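Local coordinates for conserved hypothetical protein (Sulfolobus solfataricus, PDB 2FNA), which is an archaeal AAA+ ATPase of uncertain cellular role that binds ADP and probably hydrolyses ATP through a P-loop NTPase domain, at residues Leu122-Ala134 / Ala160-Phe173. Sequence-based numbering, arbitrary orientation.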
loop_
_atom_site.group_PDB
_atom_site.type_symbol
_atom_site.label_atom_id
_atom_site.label_comp_id
_atom_site.label_asym_id
_atom_site.label_seq_id
_atom_site.Cartn_x
_atom_site.Cartn_y
_atom_site.Cartn_z
ATOM N N LEU A 122 -21.790 13.391 6.859
ATOM C CA LEU A 122 -20.832 14.310 7.475
ATOM C C LEU A 122 -20.034 15.072 6.411
ATOM O O LEU A 122 -19.777 14.561 5.320
ATOM C CB LEU A 122 -19.891 13.490 8.365
ATOM C CG LEU A 122 -18.581 14.071 8.891
ATOM C CD1 LEU A 122 -18.755 14.699 10.266
ATOM C CD2 LEU A 122 -17.531 12.959 8.941
ATOM N N SER A 123 -19.657 16.309 6.735
ATOM C CA SER A 123 -18.800 17.109 5.865
ATOM C C SER A 123 -17.342 16.842 6.231
ATOM O O SER A 123 -16.823 17.378 7.232
ATOM C CB SER A 123 -19.097 18.603 6.005
ATOM O OG SER A 123 -18.221 19.366 5.189
ATOM N N PHE A 124 -16.694 16.019 5.417
ATOM C CA PHE A 124 -15.279 15.705 5.599
ATOM C C PHE A 124 -14.455 16.997 5.542
ATOM O O PHE A 124 -13.537 17.154 6.341
ATOM C CB PHE A 124 -14.818 14.670 4.564
ATOM C CG PHE A 124 -13.484 14.002 4.888
ATOM C CD1 PHE A 124 -13.289 13.319 6.094
ATOM C CD2 PHE A 124 -12.425 14.027 3.957
ATOM C CE1 PHE A 124 -12.048 12.700 6.383
ATOM C CE2 PHE A 124 -11.190 13.419 4.241
ATOM C CZ PHE A 124 -11.005 12.742 5.458
ATOM N N ALA A 125 -14.829 17.943 4.668
ATOM C CA ALA A 125 -14.107 19.218 4.540
ATOM C C ALA A 125 -14.172 20.080 5.817
ATOM O O ALA A 125 -13.155 20.691 6.214
ATOM C CB ALA A 125 -14.621 19.991 3.372
ATOM N N ASN A 126 -15.333 20.117 6.474
ATOM C CA ASN A 126 -15.471 20.845 7.761
ATOM C C ASN A 126 -14.742 20.141 8.891
ATOM O O ASN A 126 -14.225 20.779 9.815
ATOM C CB ASN A 126 -16.935 20.989 8.160
ATOM C CG ASN A 126 -17.668 22.057 7.363
ATOM O OD1 ASN A 126 -17.064 22.860 6.641
ATOM N ND2 ASN A 126 -18.989 22.077 7.504
ATOM N N LEU A 127 -14.698 18.818 8.811
ATOM C CA LEU A 127 -13.976 18.012 9.774
ATOM C C LEU A 127 -12.475 18.333 9.736
ATOM O O LEU A 127 -11.861 18.589 10.781
ATOM C CB LEU A 127 -14.244 16.533 9.498
ATOM C CG LEU A 127 -13.627 15.499 10.453
ATOM C CD1 LEU A 127 -14.045 15.747 11.929
ATOM C CD2 LEU A 127 -13.985 14.068 10.021
ATOM N N LEU A 128 -11.907 18.336 8.534
ATOM C CA LEU A 128 -10.487 18.641 8.312
ATOM C C LEU A 128 -10.168 20.054 8.767
ATOM O O LEU A 128 -9.118 20.316 9.375
ATOM C CB LEU A 128 -10.133 18.518 6.835
ATOM C CG LEU A 128 -10.229 17.144 6.160
ATOM C CD1 LEU A 128 -9.914 17.307 4.689
ATOM C CD2 LEU A 128 -9.291 16.167 6.791
ATOM N N GLU A 129 -11.084 20.957 8.447
ATOM C CA GLU A 129 -10.963 22.354 8.809
ATOM C C GLU A 129 -10.921 22.547 10.326
ATOM O O GLU A 129 -10.278 23.477 10.817
ATOM C CB GLU A 129 -12.116 23.151 8.187
ATOM C CG GLU A 129 -11.861 24.640 8.150
ATOM C CD GLU A 129 -12.669 25.386 7.096
ATOM O OE1 GLU A 129 -13.331 24.755 6.234
ATOM O OE2 GLU A 129 -12.618 26.631 7.137
ATOM N N SER A 130 -11.579 21.654 11.067
ATOM C CA SER A 130 -11.591 21.725 12.541
ATOM C C SER A 130 -10.312 21.169 13.170
ATOM O O SER A 130 -9.909 21.601 14.250
ATOM C CB SER A 130 -12.794 20.978 13.106
ATOM O OG SER A 130 -12.614 19.588 12.996
ATOM N N PHE A 131 -9.684 20.194 12.507
ATOM C CA PHE A 131 -8.368 19.724 12.904
ATOM C C PHE A 131 -7.409 20.886 12.783
ATOM O O PHE A 131 -6.605 21.132 13.687
ATOM C CB PHE A 131 -7.850 18.612 11.994
ATOM C CG PHE A 131 -8.670 17.353 11.993
ATOM C CD1 PHE A 131 -9.574 17.059 12.996
ATOM C CD2 PHE A 131 -8.499 16.426 10.962
ATOM C CE1 PHE A 131 -10.307 15.873 12.963
ATOM C CE2 PHE A 131 -9.226 15.238 10.936
ATOM C CZ PHE A 131 -10.134 14.969 11.942
ATOM N N GLU A 132 -7.507 21.595 11.655
ATOM C CA GLU A 132 -6.669 22.769 11.393
ATOM C C GLU A 132 -6.930 23.880 12.400
ATOM O O GLU A 132 -5.982 24.505 12.861
ATOM C CB GLU A 132 -6.822 23.254 9.935
ATOM C CG GLU A 132 -6.385 24.699 9.708
ATOM C CD GLU A 132 -5.947 25.015 8.296
ATOM O OE1 GLU A 132 -5.433 24.111 7.614
ATOM O OE2 GLU A 132 -6.078 26.197 7.895
ATOM N N GLN A 133 -8.193 24.119 12.760
ATOM C CA GLN A 133 -8.516 25.095 13.824
ATOM C C GLN A 133 -7.900 24.748 15.182
ATOM O O GLN A 133 -7.498 25.638 15.938
ATOM C CB GLN A 133 -10.034 25.258 14.008
ATOM C CG GLN A 133 -10.592 26.590 13.500
ATOM C CD GLN A 133 -10.866 26.606 11.990
ATOM O OE1 GLN A 133 -11.939 27.039 11.552
ATOM N NE2 GLN A 133 -9.898 26.139 11.192
ATOM N N ALA A 134 -7.835 23.450 15.477
ATOM C CA ALA A 134 -7.392 22.943 16.769
ATOM C C ALA A 134 -5.849 22.821 16.916
ATOM O O ALA A 134 -5.349 22.503 17.999
ATOM C CB ALA A 134 -8.057 21.586 17.029
ATOM N N ALA A 160 -13.621 17.399 -1.042
ATOM C CA ALA A 160 -13.032 17.729 0.261
ATOM C C ALA A 160 -11.496 17.717 0.242
ATOM O O ALA A 160 -10.850 18.592 0.792
ATOM C CB ALA A 160 -13.547 16.763 1.297
ATOM N N LEU A 161 -10.921 16.719 -0.408
ATOM C CA LEU A 161 -9.464 16.669 -0.578
ATOM C C LEU A 161 -8.936 17.864 -1.335
ATOM O O LEU A 161 -7.876 18.377 -0.991
ATOM C CB LEU A 161 -9.060 15.387 -1.308
ATOM C CG LEU A 161 -9.320 14.098 -0.541
ATOM C CD1 LEU A 161 -9.024 12.862 -1.373
ATOM C CD2 LEU A 161 -8.495 14.102 0.739
ATOM N N ALA A 162 -9.672 18.294 -2.375
ATOM C CA ALA A 162 -9.284 19.452 -3.186
ATOM C C ALA A 162 -9.432 20.747 -2.388
ATOM O O ALA A 162 -8.593 21.633 -2.465
ATOM C CB ALA A 162 -10.133 19.528 -4.448
ATOM N N TYR A 163 -10.507 20.844 -1.622
ATOM C CA TYR A 163 -10.720 21.984 -0.743
ATOM C C TYR A 163 -9.544 22.178 0.251
ATOM O O TYR A 163 -9.050 23.291 0.449
ATOM C CB TYR A 163 -12.067 21.866 -0.005
ATOM C CG TYR A 163 -12.251 22.984 0.992
ATOM C CD1 TYR A 163 -12.586 24.250 0.558
ATOM C CD2 TYR A 163 -12.000 22.793 2.356
ATOM C CE1 TYR A 163 -12.715 25.302 1.439
ATOM C CE2 TYR A 163 -12.120 23.855 3.257
ATOM C CZ TYR A 163 -12.478 25.106 2.782
ATOM O OH TYR A 163 -12.611 26.189 3.623
ATOM N N ALA A 164 -9.128 21.085 0.876
ATOM C CA ALA A 164 -7.991 21.070 1.764
ATOM C C ALA A 164 -6.711 21.448 1.035
ATOM O O ALA A 164 -5.957 22.322 1.483
ATOM C CB ALA A 164 -7.848 19.670 2.392
ATOM N N TYR A 165 -6.469 20.779 -0.087
ATOM C CA TYR A 165 -5.308 21.058 -0.933
ATOM C C TYR A 165 -5.197 22.545 -1.228
ATOM O O TYR A 165 -4.138 23.151 -1.015
ATOM C CB TYR A 165 -5.382 20.228 -2.248
ATOM C CG TYR A 165 -4.093 20.265 -3.062
ATOM C CD1 TYR A 165 -3.696 21.426 -3.713
ATOM C CD2 TYR A 165 -3.298 19.147 -3.182
ATOM C CE1 TYR A 165 -2.533 21.466 -4.450
ATOM C CE2 TYR A 165 -2.132 19.179 -3.903
ATOM C CZ TYR A 165 -1.753 20.352 -4.530
ATOM O OH TYR A 165 -0.610 20.377 -5.256
ATOM N N ASP A 166 -6.283 23.143 -1.721
ATOM C CA ASP A 166 -6.255 24.566 -2.087
ATOM C C ASP A 166 -6.321 25.532 -0.884
ATOM O O ASP A 166 -5.742 26.619 -0.945
ATOM C CB ASP A 166 -7.364 24.911 -3.099
ATOM C CG ASP A 166 -7.224 24.151 -4.429
ATOM O OD1 ASP A 166 -6.124 23.621 -4.745
ATOM O OD2 ASP A 166 -8.237 24.078 -5.161
ATOM N N ASN A 167 -6.983 25.129 0.210
ATOM C CA ASN A 167 -7.331 26.081 1.299
ATOM C C ASN A 167 -6.886 25.771 2.740
ATOM O O ASN A 167 -6.833 26.682 3.569
ATOM C CB ASN A 167 -8.844 26.289 1.309
ATOM C CG ASN A 167 -9.366 26.683 -0.046
ATOM O OD1 ASN A 167 -9.160 27.808 -0.487
ATOM N ND2 ASN A 167 -10.000 25.740 -0.746
ATOM N N LEU A 168 -6.621 24.506 3.051
ATOM C CA LEU A 168 -6.241 24.094 4.415
ATOM C C LEU A 168 -4.742 23.857 4.408
ATOM O O LEU A 168 -4.248 22.794 4.009
ATOM C CB LEU A 168 -7.048 22.864 4.882
ATOM C CG LEU A 168 -8.586 23.011 4.888
ATOM C CD1 LEU A 168 -9.266 21.756 5.366
ATOM C CD2 LEU A 168 -9.039 24.178 5.747
ATOM N N LYS A 169 -4.024 24.901 4.821
ATOM C CA LYS A 169 -2.565 24.964 4.708
ATOM C C LYS A 169 -1.829 24.237 5.809
ATOM O O LYS A 169 -0.635 24.011 5.678
ATOM C CB LYS A 169 -2.086 26.418 4.642
ATOM C CG LYS A 169 -2.739 27.257 3.505
ATOM C CD LYS A 169 -2.297 26.835 2.084
ATOM C CE LYS A 169 -3.327 27.279 1.039
ATOM N NZ LYS A 169 -2.738 27.540 -0.317
ATOM N N ARG A 170 -2.533 23.866 6.878
ATOM C CA ARG A 170 -1.967 23.001 7.927
ATOM C C ARG A 170 -2.435 21.555 7.856
ATOM O O ARG A 170 -2.210 20.813 8.797
ATOM C CB ARG A 170 -2.262 23.551 9.331
ATOM C CG ARG A 170 -1.446 24.800 9.654
ATOM C CD ARG A 170 -1.485 25.162 11.124
ATOM N NE ARG A 170 -2.819 25.559 11.567
ATOM C CZ ARG A 170 -3.402 26.717 11.261
ATOM N NH1 ARG A 170 -2.790 27.619 10.489
ATOM N NH2 ARG A 170 -4.620 26.980 11.722
ATOM N N ILE A 171 -3.083 21.160 6.770
ATOM C CA ILE A 171 -3.502 19.762 6.572
ATOM C C ILE A 171 -2.598 19.184 5.498
ATOM O O ILE A 171 -2.523 19.728 4.386
ATOM C CB ILE A 171 -5.016 19.616 6.171
ATOM C CG1 ILE A 171 -5.974 20.100 7.273
ATOM C CG2 ILE A 171 -5.361 18.170 5.784
ATOM C CD1 ILE A 171 -6.044 19.255 8.492
ATOM N N LYS A 172 -1.860 18.130 5.867
ATOM C CA LYS A 172 -0.925 17.444 4.985
ATOM C C LYS A 172 -1.286 15.973 4.875
ATOM O O LYS A 172 -1.254 15.254 5.870
ATOM C CB LYS A 172 0.491 17.567 5.530
ATOM C CG LYS A 172 0.954 18.963 5.804
ATOM C CD LYS A 172 1.048 19.775 4.539
ATOM C CE LYS A 172 1.487 21.226 4.792
ATOM N NZ LYS A 172 1.132 21.944 3.558
ATOM N N PHE A 173 -1.651 15.523 3.672
ATOM C CA PHE A 173 -2.029 14.142 3.452
ATOM C C PHE A 173 -0.849 13.303 3.043
ATOM O O PHE A 173 0.018 13.733 2.234
ATOM C CB PHE A 173 -3.047 14.020 2.317
ATOM C CG PHE A 173 -4.377 14.616 2.627
ATOM C CD1 PHE A 173 -5.377 13.835 3.204
ATOM C CD2 PHE A 173 -4.653 15.935 2.318
ATOM C CE1 PHE A 173 -6.606 14.380 3.514
ATOM C CE2 PHE A 173 -5.894 16.477 2.597
ATOM C CZ PHE A 173 -6.867 15.694 3.197
#
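Two neighbouring helices of the P-loop NTPase alpha/beta domain, 124-133 and 158-167, pack here beside the parallel sheet, together with the turn that leads from the second helix into strand 171-177. The axes of segments 124-133 and 160-167 come within 9.1 Å, their directions 35° apart, and small residues let the backbones draw close at one end, where A125 CB meets A160 CB. L128 reaches from helix 124-133 into the angle between helix and strand: L128 CD1 lies 3.9 Å from A164 CB and touches the rim of the F173 ring at CZ, while its CB rests against L168 CD1. I141 of strand 139-144 also touches L128, I171 and F173, tying this core to the sheet. L168 CD2 packs on E129 CG, and nearby Y163 OH donates to E129 OE1 (3.1 Å) from above the carboxylate plane.

E132 reaches the type I beta turn from L168 to I171 through one hydrogen bond. With CG anti to the backbone N (chi1 160°) and the chain extended beyond it, the carboxylate lies over the turn and E132 OE1 accepts from R170 N at 3.0 Å. Replacing E132 with an alanine would probably leave R170 N without this acceptor and the turn less firmly held against the helix. The R170 side chain runs back across E132, one guanidinium face lying over its CG and CD. Bent at chi3 (-66°), the chain brings R170 NH2 within 3.0 Å of E132 O, a bond that lies near the guanidinium plane yet meets E132 O from above its carbonyl plane.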